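Local coordinates for ABC transporter, substrate binding protein (Aeropyrum pernix, PDB 3EAF) that probably captures a small solute outside the cell for uptake by an ABC transporter, and binds a magnesium ion, at residues I81-A86 against I103-S108; P120-S125 against L347-V352; Y124-C129 against V375-Y380; S255-P260 against G332-D337. All coordinates share one frame; numbering follows the deposited sequence.

Contact 1: residues I81-A86 against I103-S108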
loop_
_atom_site.group_PDB
_atom_site.type_symbol
_atom_site.label_atom_id
_atom_site.label_comp_id
_atom_site.label_asym_id
_atom_site.label_seq_id
_atom_site.Cartn_x
_atom_site.Cartn_y
_atom_site.Cartn_z
ATOM N N ILE A 81 0.620 12.006 -6.706
ATOM C CA ILE A 81 0.049 10.857 -6.028
ATOM C C ILE A 81 0.241 9.692 -6.984
ATOM O O ILE A 81 -0.421 9.619 -8.029
ATOM C CB ILE A 81 -1.451 11.085 -5.699
ATOM C CG1 ILE A 81 -1.634 12.365 -4.855
ATOM C CG2 ILE A 81 -2.078 9.838 -5.035
ATOM C CD1 ILE A 81 -0.999 12.333 -3.453
ATOM N N GLY A 82 1.171 8.802 -6.641
ATOM C CA GLY A 82 1.629 7.775 -7.571
ATOM C C GLY A 82 1.209 6.354 -7.252
ATOM O O GLY A 82 0.359 6.119 -6.389
ATOM N N TRP A 83 1.835 5.403 -7.945
ATOM C CA TRP A 83 1.390 4.016 -7.919
ATOM C C TRP A 83 2.531 2.981 -7.770
ATOM O O TRP A 83 2.952 2.688 -6.651
ATOM C CB TRP A 83 0.479 3.720 -9.131
ATOM C CG TRP A 83 -0.086 2.325 -9.139
ATOM C CD1 TRP A 83 0.258 1.298 -9.979
ATOM C CD2 TRP A 83 -1.077 1.797 -8.244
ATOM N NE1 TRP A 83 -0.462 0.163 -9.661
ATOM C CE2 TRP A 83 -1.291 0.446 -8.604
ATOM C CE3 TRP A 83 -1.806 2.338 -7.174
ATOM C CZ2 TRP A 83 -2.202 -0.376 -7.927
ATOM C CZ3 TRP A 83 -2.716 1.518 -6.502
ATOM C CH2 TRP A 83 -2.899 0.174 -6.880
ATOM N N GLY A 84 3.029 2.446 -8.881
ATOM C CA GLY A 84 3.790 1.184 -8.865
ATOM C C GLY A 84 5.187 1.247 -8.280
ATOM O O GLY A 84 5.860 2.271 -8.382
ATOM N N THR A 85 5.627 0.151 -7.663
ATOM C CA THR A 85 6.978 0.085 -7.077
ATOM C C THR A 85 8.086 0.349 -8.100
ATOM O O THR A 85 8.972 1.178 -7.852
ATOM C CB THR A 85 7.234 -1.259 -6.341
ATOM O OG1 THR A 85 6.480 -1.282 -5.130
ATOM C CG2 THR A 85 8.723 -1.438 -5.995
ATOM N N ALA A 86 8.034 -0.350 -9.236
ATOM C CA ALA A 86 9.053 -0.204 -10.280
ATOM C C ALA A 86 9.202 1.249 -10.730
ATOM O O ALA A 86 10.299 1.805 -10.671
ATOM C CB ALA A 86 8.760 -1.122 -11.488
ATOM N N ILE A 103 3.900 10.834 -3.272
ATOM C CA ILE A 103 3.202 9.967 -2.333
ATOM C C ILE A 103 2.613 8.786 -3.093
ATOM O O ILE A 103 1.722 8.952 -3.942
ATOM C CB ILE A 103 2.093 10.717 -1.551
ATOM C CG1 ILE A 103 2.680 11.942 -0.832
ATOM C CG2 ILE A 103 1.410 9.761 -0.556
ATOM C CD1 ILE A 103 1.652 12.941 -0.291
ATOM N N SER A 104 3.101 7.590 -2.774
ATOM C CA SER A 104 2.848 6.425 -3.608
ATOM C C SER A 104 2.027 5.345 -2.937
ATOM O O SER A 104 2.067 5.171 -1.717
ATOM C CB SER A 104 4.173 5.834 -4.100
ATOM O OG SER A 104 5.030 5.516 -3.013
ATOM N N ALA A 105 1.275 4.628 -3.760
ATOM C CA ALA A 105 0.689 3.360 -3.378
ATOM C C ALA A 105 1.767 2.308 -3.113
ATOM O O ALA A 105 1.571 1.419 -2.288
ATOM C CB ALA A 105 -0.248 2.885 -4.443
ATOM N N SER A 106 2.897 2.402 -3.808
ATOM C CA SER A 106 4.046 1.554 -3.488
ATOM C C SER A 106 4.548 1.884 -2.093
ATOM O O SER A 106 4.794 3.050 -1.779
ATOM C CB SER A 106 5.190 1.763 -4.474
ATOM O OG SER A 106 6.352 1.090 -4.002
ATOM N N TYR A 107 4.685 0.856 -1.258
ATOM C CA TYR A 107 5.276 1.027 0.066
ATOM C C TYR A 107 6.679 0.399 0.143
ATOM O O TYR A 107 7.076 -0.119 1.185
ATOM C CB TYR A 107 4.349 0.480 1.160
ATOM C CG TYR A 107 2.891 0.898 1.030
ATOM C CD1 TYR A 107 2.529 2.244 0.894
ATOM C CD2 TYR A 107 1.878 -0.056 1.058
ATOM C CE1 TYR A 107 1.183 2.623 0.779
ATOM C CE2 TYR A 107 0.543 0.302 0.949
ATOM C CZ TYR A 107 0.201 1.635 0.810
ATOM O OH TYR A 107 -1.125 1.968 0.695
ATOM N N SER A 108 7.432 0.463 -0.955
ATOM C CA SER A 108 8.798 -0.085 -1.001
ATOM C C SER A 108 9.757 0.539 0.009
ATOM O O SER A 108 9.858 1.768 0.103
ATOM C CB SER A 108 9.407 0.075 -2.403
ATOM O OG SER A 108 10.793 -0.257 -2.387
#
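Ile103 lies beside Ile81 on an adjacent parallel strand, both side chains pointing the same way, with CD1 of Ile81 4.0 Å from CB of Ile103. The Ile103 carbonyl O accepts a hydrogen bond from Gly82 N (2.8 Å, N-H...O angle 162°) and also takes a CA-H...O contact from Ile81. Ser104, paired with Gly82, faces the other side of the sheet; its OG turns back within its own segment and donates to Ser106 O at 2.8 Å, in the carbonyl plane on a lone pair, tying down the bend that follows the strand. Ala105 N reaches Gly82 O at 3.2 Å from above the carbonyl plane. Ala105 CB sits against the six-membered ring of Trp83, though the modelled separation is too short to interpret; the indole is held by a bond from NE1 to Thr17 and by edge-to-face contacts with Tyr24 and Trp233. Ser106 N makes a weak bond to Trp83 O. With OG anti to the backbone N (chi1 171°), Ser106 meets Thr85 OG1 at 2.6 Å, either hydroxyl being a possible donor, and accepts from Ser108 N at 3.3 Å in an ST turn. Ser108 packs CB against Thr85 CG2 at 4.0 Å, while its OG is bonded to Glu89. The segments belong to the beta-alpha-beta unit of strand 79-82, helix 85-98 and strand 101-104; the turns after parallel strands, with Gly84 at the N-cap position of helix 85-98, are where periplasmic binding proteins usually build their ligand cleft.

Contact 2: residues P120-S125 against L347-V352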
loop_
_atom_site.group_PDB
_atom_site.type_symbol
_atom_site.label_atom_id
_atom_site.label_comp_id
_atom_site.label_asym_id
_atom_site.label_seq_id
_atom_site.Cartn_x
_atom_site.Cartn_y
_atom_site.Cartn_z
ATOM N N PRO A 120 1.910 6.768 3.673
ATOM C CA PRO A 120 1.358 6.727 5.032
ATOM C C PRO A 120 1.205 5.308 5.603
ATOM O O PRO A 120 0.153 4.964 6.155
ATOM C CB PRO A 120 -0.012 7.383 4.848
ATOM C CG PRO A 120 -0.429 6.945 3.491
ATOM C CD PRO A 120 0.840 6.860 2.659
ATOM N N ALA A 121 2.251 4.497 5.468
ATOM C CA ALA A 121 2.224 3.110 5.919
ATOM C C ALA A 121 3.660 2.653 6.195
ATOM O O ALA A 121 4.607 3.293 5.736
ATOM C CB ALA A 121 1.561 2.209 4.857
ATOM N N PRO A 122 3.829 1.547 6.947
ATOM C CA PRO A 122 5.179 0.980 7.018
ATOM C C PRO A 122 5.593 0.483 5.637
ATOM O O PRO A 122 4.739 0.208 4.804
ATOM C CB PRO A 122 5.023 -0.209 7.977
ATOM C CG PRO A 122 3.711 0.007 8.690
ATOM C CD PRO A 122 2.851 0.752 7.710
ATOM N N ASP A 123 6.892 0.358 5.400
ATOM C CA ASP A 123 7.362 -0.215 4.149
ATOM C C ASP A 123 6.903 -1.670 4.050
ATOM O O ASP A 123 6.565 -2.282 5.063
ATOM C CB ASP A 123 8.878 -0.159 4.100
ATOM C CG ASP A 123 9.503 -1.001 5.179
ATOM O OD1 ASP A 123 9.907 -2.140 4.879
ATOM O OD2 ASP A 123 9.538 -0.538 6.331
ATOM N N TYR A 124 6.917 -2.216 2.834
ATOM C CA TYR A 124 6.506 -3.600 2.558
ATOM C C TYR A 124 7.188 -4.673 3.410
ATOM O O TYR A 124 6.584 -5.695 3.732
ATOM C CB TYR A 124 6.776 -3.938 1.093
ATOM C CG TYR A 124 5.764 -3.424 0.093
ATOM C CD1 TYR A 124 6.186 -2.920 -1.133
ATOM C CD2 TYR A 124 4.389 -3.465 0.358
ATOM C CE1 TYR A 124 5.272 -2.461 -2.080
ATOM C CE2 TYR A 124 3.460 -3.003 -0.588
ATOM C CZ TYR A 124 3.916 -2.501 -1.802
ATOM O OH TYR A 124 3.026 -2.039 -2.745
ATOM N N SER A 125 8.455 -4.454 3.740
ATOM C CA SER A 125 9.239 -5.445 4.480
ATOM C C SER A 125 8.817 -5.505 5.954
ATOM O O SER A 125 8.547 -6.588 6.480
ATOM C CB SER A 125 10.737 -5.157 4.328
ATOM O OG SER A 125 11.092 -5.022 2.959
ATOM N N LEU A 347 10.225 6.407 7.406
ATOM C CA LEU A 347 9.384 5.321 7.936
ATOM C C LEU A 347 8.250 5.870 8.801
ATOM O O LEU A 347 8.487 6.361 9.906
ATOM C CB LEU A 347 10.216 4.287 8.712
ATOM C CG LEU A 347 9.482 3.033 9.214
ATOM C CD1 LEU A 347 8.898 2.218 8.049
ATOM C CD2 LEU A 347 10.383 2.154 10.089
ATOM N N ALA A 348 7.019 5.766 8.300
ATOM C CA ALA A 348 5.868 6.439 8.921
ATOM C C ALA A 348 5.511 5.864 10.288
ATOM O O ALA A 348 5.230 6.613 11.229
ATOM C CB ALA A 348 4.658 6.404 7.981
ATOM N N TYR A 349 5.516 4.532 10.366
ATOM C CA TYR A 349 5.230 3.759 11.580
ATOM C C TYR A 349 5.499 2.300 11.240
ATOM O O TYR A 349 5.863 1.997 10.100
ATOM C CB TYR A 349 3.791 3.977 12.094
ATOM C CG TYR A 349 2.685 3.716 11.089
ATOM C CD1 TYR A 349 2.036 2.481 11.041
ATOM C CD2 TYR A 349 2.270 4.711 10.203
ATOM C CE1 TYR A 349 1.008 2.239 10.123
ATOM C CE2 TYR A 349 1.256 4.481 9.284
ATOM C CZ TYR A 349 0.630 3.241 9.247
ATOM O OH TYR A 349 -0.370 3.010 8.333
ATOM N N ARG A 350 5.341 1.396 12.205
ATOM C CA ARG A 350 5.712 -0.009 11.977
ATOM C C ARG A 350 4.555 -1.007 12.042
ATOM O O ARG A 350 4.579 -2.032 11.354
ATOM C CB ARG A 350 6.815 -0.454 12.946
ATOM C CG ARG A 350 8.152 0.236 12.744
ATOM C CD ARG A 350 9.223 -0.293 13.694
ATOM N NE ARG A 350 9.843 -1.543 13.239
ATOM C CZ ARG A 350 9.746 -2.718 13.869
ATOM N NH1 ARG A 350 9.035 -2.834 14.991
ATOM N NH2 ARG A 350 10.367 -3.788 13.378
ATOM N N LYS A 351 3.553 -0.732 12.870
ATOM C CA LYS A 351 2.525 -1.746 13.111
ATOM C C LYS A 351 1.451 -1.801 12.020
ATOM O O LYS A 351 1.288 -0.861 11.245
ATOM C CB LYS A 351 1.915 -1.618 14.511
ATOM C CG LYS A 351 1.094 -0.376 14.766
ATOM C CD LYS A 351 0.602 -0.368 16.223
ATOM C CE LYS A 351 1.720 -0.013 17.200
ATOM N NZ LYS A 351 1.180 0.232 18.583
ATOM N N VAL A 352 0.756 -2.934 11.958
ATOM C CA VAL A 352 -0.288 -3.175 10.965
ATOM C C VAL A 352 -1.485 -3.866 11.593
ATOM O O VAL A 352 -1.372 -4.444 12.674
ATOM C CB VAL A 352 0.217 -4.050 9.785
ATOM C CG1 VAL A 352 1.259 -3.305 8.972
ATOM C CG2 VAL A 352 0.746 -5.410 10.273
HETATM O O HOH W 1 6.864 4.835 5.664
#
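Tyr349 and Pro122 form the centre of this contact by packing. A first torsion of 55° sets Tyr349 CG between the backbone N and carbonyl carbon, on the side where Pro122 lies, and the ring takes Pro122 CD over one face, 3.4 Å from CE1. Pro122 CB and CG press on the Tyr349 carbonyl, CB at 3.2 Å from O, a buried oxygen with no partner in the model. On the Val352 side Pro122 CG touches CG1 at 4.1 Å; at the other end of the segment Leu347 CD1 approaches Asp123 OD2 at 3.3 Å, an oxygen already bonded to Thr126. The touching parts run 91° apart. They fit two of the interlobe crossings expected of a periplasmic binding protein: 347-352 leads into strand 352-357 of one sheet, while 120-125 follows strand 117-118 of the other and enters helix 124-139. One direct hydrogen bond joins them, from Tyr349 OH to Pro120 O at 3.0 Å, the oxygen lying at the ring edge near its plane; Pro256 O is a second, weaker acceptor competing for the same hydroxyl hydrogen. An alanine in place of Tyr349 would probably leave Pro120 O without this donor and open a gap beside Pro122 CD. A water makes the second polar link, donating to Ala121 O at 2.7 Å and accepting from Ala348 N at 2.8 Å. Arg350 extends to a salt bridge with Glu370.

Contact 3: residues Y124-C129 against V375-Y380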
loop_
_atom_site.group_PDB
_atom_site.type_symbol
_atom_site.label_atom_id
_atom_site.label_comp_id
_atom_site.label_asym_id
_atom_site.label_seq_id
_atom_site.Cartn_x
_atom_site.Cartn_y
_atom_site.Cartn_z
ATOM N N TYR A 124 6.917 -2.216 2.834
ATOM C CA TYR A 124 6.506 -3.600 2.558
ATOM C C TYR A 124 7.188 -4.673 3.410
ATOM O O TYR A 124 6.584 -5.695 3.732
ATOM C CB TYR A 124 6.776 -3.938 1.093
ATOM C CG TYR A 124 5.764 -3.424 0.093
ATOM C CD1 TYR A 124 6.186 -2.920 -1.133
ATOM C CD2 TYR A 124 4.389 -3.465 0.358
ATOM C CE1 TYR A 124 5.272 -2.461 -2.080
ATOM C CE2 TYR A 124 3.460 -3.003 -0.588
ATOM C CZ TYR A 124 3.916 -2.501 -1.802
ATOM O OH TYR A 124 3.026 -2.039 -2.745
ATOM N N SER A 125 8.455 -4.454 3.740
ATOM C CA SER A 125 9.239 -5.445 4.480
ATOM C C SER A 125 8.817 -5.505 5.954
ATOM O O SER A 125 8.547 -6.588 6.480
ATOM C CB SER A 125 10.737 -5.157 4.328
ATOM O OG SER A 125 11.092 -5.022 2.959
ATOM N N THR A 126 8.743 -4.338 6.598
ATOM C CA THR A 126 8.219 -4.199 7.962
ATOM C C THR A 126 6.795 -4.729 8.077
ATOM O O THR A 126 6.460 -5.396 9.058
ATOM C CB THR A 126 8.234 -2.727 8.416
ATOM O OG1 THR A 126 9.560 -2.202 8.274
ATOM C CG2 THR A 126 7.776 -2.594 9.867
ATOM N N GLN A 127 5.962 -4.427 7.077
ATOM C CA GLN A 127 4.612 -4.990 6.989
ATOM C C GLN A 127 4.654 -6.523 6.948
ATOM O O GLN A 127 3.964 -7.190 7.727
ATOM C CB GLN A 127 3.866 -4.445 5.756
ATOM C CG GLN A 127 3.405 -2.989 5.891
ATOM C CD GLN A 127 2.476 -2.541 4.769
ATOM O OE1 GLN A 127 2.675 -1.478 4.158
ATOM N NE2 GLN A 127 1.449 -3.331 4.507
ATOM N N ALA A 128 5.462 -7.066 6.036
ATOM C CA ALA A 128 5.593 -8.515 5.857
ATOM C C ALA A 128 6.065 -9.200 7.136
ATOM O O ALA A 128 5.496 -10.205 7.556
ATOM C CB ALA A 128 6.542 -8.836 4.709
ATOM N N CYS A 129 7.097 -8.641 7.756
ATOM C CA CYS A 129 7.672 -9.242 8.957
ATOM C C CYS A 129 6.718 -9.139 10.146
ATOM O O CYS A 129 6.690 -10.030 10.994
ATOM C CB CYS A 129 9.040 -8.640 9.262
ATOM S SG CYS A 129 10.287 -9.035 7.997
ATOM N N VAL A 375 14.446 -6.278 14.845
ATOM C CA VAL A 375 14.487 -6.694 13.443
ATOM C C VAL A 375 14.350 -5.464 12.551
ATOM O O VAL A 375 13.285 -4.837 12.489
ATOM C CB VAL A 375 13.377 -7.719 13.116
ATOM C CG1 VAL A 375 13.494 -8.196 11.674
ATOM C CG2 VAL A 375 13.425 -8.900 14.088
ATOM N N ASP A 376 15.439 -5.109 11.879
ATOM C CA ASP A 376 15.457 -3.918 11.040
ATOM C C ASP A 376 15.066 -4.265 9.602
ATOM O O ASP A 376 15.891 -4.207 8.681
ATOM C CB ASP A 376 16.823 -3.238 11.101
ATOM C CG ASP A 376 16.753 -1.755 10.768
ATOM O OD1 ASP A 376 15.735 -1.286 10.213
ATOM O OD2 ASP A 376 17.735 -1.050 11.059
ATOM N N CYS A 377 13.797 -4.633 9.436
ATOM C CA CYS A 377 13.230 -5.044 8.151
ATOM C C CYS A 377 13.530 -4.050 7.030
ATOM O O CYS A 377 13.950 -4.441 5.936
ATOM C CB CYS A 377 11.713 -5.207 8.278
ATOM S SG CYS A 377 11.142 -5.741 9.904
ATOM N N ALA A 378 13.308 -2.770 7.318
ATOM C CA ALA A 378 13.491 -1.694 6.350
ATOM C C ALA A 378 14.918 -1.642 5.831
ATOM O O ALA A 378 15.143 -1.710 4.623
ATOM C CB ALA A 378 13.105 -0.359 6.967
ATOM N N ARG A 379 15.880 -1.532 6.747
ATOM C CA ARG A 379 17.276 -1.410 6.343
ATOM C C ARG A 379 17.831 -2.658 5.652
ATOM O O ARG A 379 18.725 -2.540 4.817
ATOM C CB ARG A 379 18.153 -0.942 7.504
ATOM C CG ARG A 379 17.895 0.524 7.847
ATOM C CD ARG A 379 18.909 1.090 8.830
ATOM N NE ARG A 379 18.570 2.460 9.213
ATOM C CZ ARG A 379 17.679 2.781 10.145
ATOM N NH1 ARG A 379 17.024 1.836 10.808
ATOM N NH2 ARG A 379 17.441 4.059 10.411
ATOM N N TYR A 380 17.273 -3.832 5.959
ATOM C CA TYR A 380 17.639 -5.067 5.248
ATOM C C TYR A 380 17.412 -4.891 3.754
ATOM O O TYR A 380 18.270 -5.238 2.942
ATOM C CB TYR A 380 16.828 -6.277 5.733
ATOM C CG TYR A 380 17.037 -6.695 7.179
ATOM C CD1 TYR A 380 18.125 -6.233 7.926
ATOM C CD2 TYR A 380 16.156 -7.586 7.787
ATOM C CE1 TYR A 380 18.308 -6.626 9.259
ATOM C CE2 TYR A 380 16.336 -7.988 9.103
ATOM C CZ TYR A 380 17.414 -7.506 9.831
ATOM O OH TYR A 380 17.586 -7.915 11.139
#
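Thr126 and Cys377 bring their backbones closest, with CA atoms 5.1 Å apart, where the first turn of helix 124-139 meets the start of helix 377-382. No hydrogen bond joins 124-129 to 375-380. Asp376, at the centre of an inverse gamma turn, is the N-cap of the second helix: its OD1 accepts a weak bond from Arg379 N, and its OD2 uses the syn lone pair for a salt bridge to Arg379 NH1, 3.0 Å away and near the guanidinium plane. Cys377 then turns its side chain onto the first helix. CB rests 3.5 Å from Thr126 N and 3.7 Å from Thr126 OG1, while SG, beside the backbone N at a chi1 of -31°, off the staggered position, lies 3.6 Å from Cys129 CB. The two sulfurs, Cys129 SG and Cys377 SG, are 3.9 Å apart, so this is packing and no disulfide. On the preceding turn Ser125 sets CB against Cys377 O at 3.7 Å. Ser125 OG bonds to Thr381 OG1, one turn further along helix 377-382, and Thr126 OG1 to Asp123 OD2, the latter bond running from the N-cap residue into the first turn of helix 124-139. Helix 377-382 thus lies over the opening of helix 124-139, and helix 159-165 packs against both segments, with Ala161 at Ser125 and Ala165 at both Cys129 and Val375.

Contact 4: residues S255-P260 against G332-D337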
loop_
_atom_site.group_PDB
_atom_site.type_symbol
_atom_site.label_atom_id
_atom_site.label_comp_id
_atom_site.label_asym_id
_atom_site.label_seq_id
_atom_site.Cartn_x
_atom_site.Cartn_y
_atom_site.Cartn_z
ATOM N N SER A 255 -2.979 -5.172 6.566
ATOM C CA SER A 255 -3.369 -3.825 6.169
ATOM C C SER A 255 -2.940 -2.822 7.224
ATOM O O SER A 255 -3.274 -2.986 8.399
ATOM C CB SER A 255 -4.879 -3.726 5.940
ATOM O OG SER A 255 -5.241 -2.399 5.603
ATOM N N PRO A 256 -2.186 -1.785 6.818
ATOM C CA PRO A 256 -1.881 -0.660 7.714
ATOM C C PRO A 256 -3.099 0.230 8.020
ATOM O O PRO A 256 -3.042 1.070 8.934
ATOM C CB PRO A 256 -0.826 0.140 6.932
ATOM C CG PRO A 256 -0.345 -0.788 5.839
ATOM C CD PRO A 256 -1.539 -1.623 5.504
ATOM N N PHE A 257 -4.189 0.024 7.277
ATOM C CA PHE A 257 -5.368 0.890 7.323
ATOM C C PHE A 257 -6.584 0.071 7.715
ATOM O O PHE A 257 -6.765 -1.054 7.228
ATOM C CB PHE A 257 -5.626 1.528 5.945
ATOM C CG PHE A 257 -4.369 1.940 5.221
ATOM C CD1 PHE A 257 -3.769 3.166 5.486
ATOM C CD2 PHE A 257 -3.780 1.093 4.285
ATOM C CE1 PHE A 257 -2.610 3.547 4.839
ATOM C CE2 PHE A 257 -2.619 1.469 3.624
ATOM C CZ PHE A 257 -2.028 2.695 3.907
ATOM N N ILE A 258 -7.420 0.639 8.584
ATOM C CA ILE A 258 -8.677 0.007 8.981
ATOM C C ILE A 258 -9.629 -0.095 7.780
ATOM O O ILE A 258 -9.704 0.828 6.961
ATOM C CB ILE A 258 -9.329 0.764 10.187
ATOM C CG1 ILE A 258 -10.324 -0.131 10.942
ATOM C CG2 ILE A 258 -9.989 2.083 9.750
ATOM C CD1 ILE A 258 -9.699 -1.368 11.604
ATOM N N TYR A 259 -10.308 -1.233 7.645
ATOM C CA TYR A 259 -11.312 -1.407 6.593
ATOM C C TYR A 259 -12.545 -0.608 6.991
ATOM O O TYR A 259 -12.836 -0.498 8.188
ATOM C CB TYR A 259 -11.750 -2.866 6.467
ATOM C CG TYR A 259 -10.778 -3.850 5.850
ATOM C CD1 TYR A 259 -9.400 -3.622 5.848
ATOM C CD2 TYR A 259 -11.251 -5.044 5.306
ATOM C CE1 TYR A 259 -8.519 -4.556 5.298
ATOM C CE2 TYR A 259 -10.391 -5.974 4.758
ATOM C CZ TYR A 259 -9.028 -5.728 4.755
ATOM O OH TYR A 259 -8.195 -6.665 4.210
ATOM N N PRO A 260 -13.283 -0.055 6.001
ATOM C CA PRO A 260 -14.553 0.606 6.344
ATOM C C PRO A 260 -15.495 -0.252 7.220
ATOM O O PRO A 260 -16.106 0.279 8.141
ATOM C CB PRO A 260 -15.182 0.895 4.972
ATOM C CG PRO A 260 -14.010 1.045 4.056
ATOM C CD PRO A 260 -12.999 0.019 4.553
ATOM N N GLY A 332 -7.470 10.829 10.652
ATOM C CA GLY A 332 -8.757 10.434 11.231
ATOM C C GLY A 332 -8.759 9.053 11.860
ATOM O O GLY A 332 -9.798 8.396 11.919
ATOM N N GLY A 333 -7.591 8.615 12.327
ATOM C CA GLY A 333 -7.445 7.329 13.005
ATOM C C GLY A 333 -7.597 6.117 12.103
ATOM O O GLY A 333 -7.927 5.031 12.574
ATOM N N ILE A 334 -7.358 6.302 10.804
ATOM C CA ILE A 334 -7.449 5.205 9.838
ATOM C C ILE A 334 -6.236 4.284 9.910
ATOM O O ILE A 334 -6.372 3.059 9.795
ATOM C CB ILE A 334 -7.587 5.727 8.383
ATOM C CG1 ILE A 334 -8.976 6.345 8.154
ATOM C CG2 ILE A 334 -7.300 4.607 7.371
ATOM C CD1 ILE A 334 -9.112 7.065 6.790
ATOM N N THR A 335 -5.055 4.879 10.086
ATOM C CA THR A 335 -3.797 4.122 10.109
ATOM C C THR A 335 -3.586 3.445 11.472
ATOM O O THR A 335 -4.121 3.904 12.492
ATOM C CB THR A 335 -2.571 4.997 9.707
ATOM O OG1 THR A 335 -2.441 6.117 10.594
ATOM C CG2 THR A 335 -2.721 5.515 8.274
ATOM N N ALA A 336 -2.818 2.351 11.475
ATOM C CA ALA A 336 -2.580 1.549 12.684
ATOM C C ALA A 336 -1.759 2.284 13.738
ATOM O O ALA A 336 -1.800 1.934 14.914
ATOM C CB ALA A 336 -1.918 0.204 12.324
ATOM N N ASP A 337 -1.019 3.302 13.310
ATOM C CA ASP A 337 -0.267 4.173 14.212
ATOM C C ASP A 337 -0.186 5.541 13.524
ATOM O O ASP A 337 -0.409 5.646 12.308
ATOM C CB ASP A 337 1.130 3.585 14.457
ATOM C CG ASP A 337 1.827 4.151 15.711
ATOM O OD1 ASP A 337 1.310 5.089 16.361
ATOM O OD2 ASP A 337 2.919 3.642 16.040
#
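Phe257 and Thr335 form a single beta bridge, CA atoms 4.5 Å apart, between two irregular segments; 255-260 leaves strand 251-255 in a manner consistent with another of the interlobe crossings of a periplasmic binding protein. Hydrogen bonds flank the bridge: Ile258 N donates to Ile334 O (2.9 Å, N-H...O angle 168°), and Ala336 N donates to Pro256 O at 2.9 Å, nearly along the C=O axis. The Phe257 side chain runs past Ile334 and on to Thr335. Its CB meets Ile334 CG2 at 3.8 Å, a methyl that lies at the ring edge near its plane. From CG, set beside the backbone N (chi1 -39°), the ring continues with CD1, 3.8 Å from Thr335 CG2, and CE1, 4.0 Å from the same methyl. CE1 also nears Pro120 O, and on the other branch CE2 packs against Tyr107 OH. One face is taken by Pro256, whose CB stands over the ring centre. Thr335 OG1 donates to Asp337 O at 2.7 Å, from above the carbonyl plane. An alanine in place of Thr335 would probably leave Phe257 CD1 and CE1 without the CG2 methyl beside them and Asp337 O without its hydroxyl donor. Ile334 extends the apolar layer to Val291 and Val295 of helix 288-304. Within 255-260, Ser255 OG donates to Phe257 O at 2.6 Å, in the carbonyl plane on a lone pair.

In the fold
From the N terminus, contact 1 closes first: a short loop holding helix 85-98 joins neighbouring strands of the six-stranded sheet. Contacts 2 and 3 then both open from the stretch around Tyr124 and Ser125, span more than two hundred residues, and end on 347-352 and on the start of the C-terminal helix 377-382. Contact 4 falls within both of these long loops and ties the exit of strand 251-255 to the loop ahead of strand 352-357. A probable backbone bond from Tyr124 N to Tyr107 O links contact 1 to contacts 2 and 3, and Pro120, Pro256 and Tyr349 bring contacts 2 and 4 together where the two sheet-bearing parts meet.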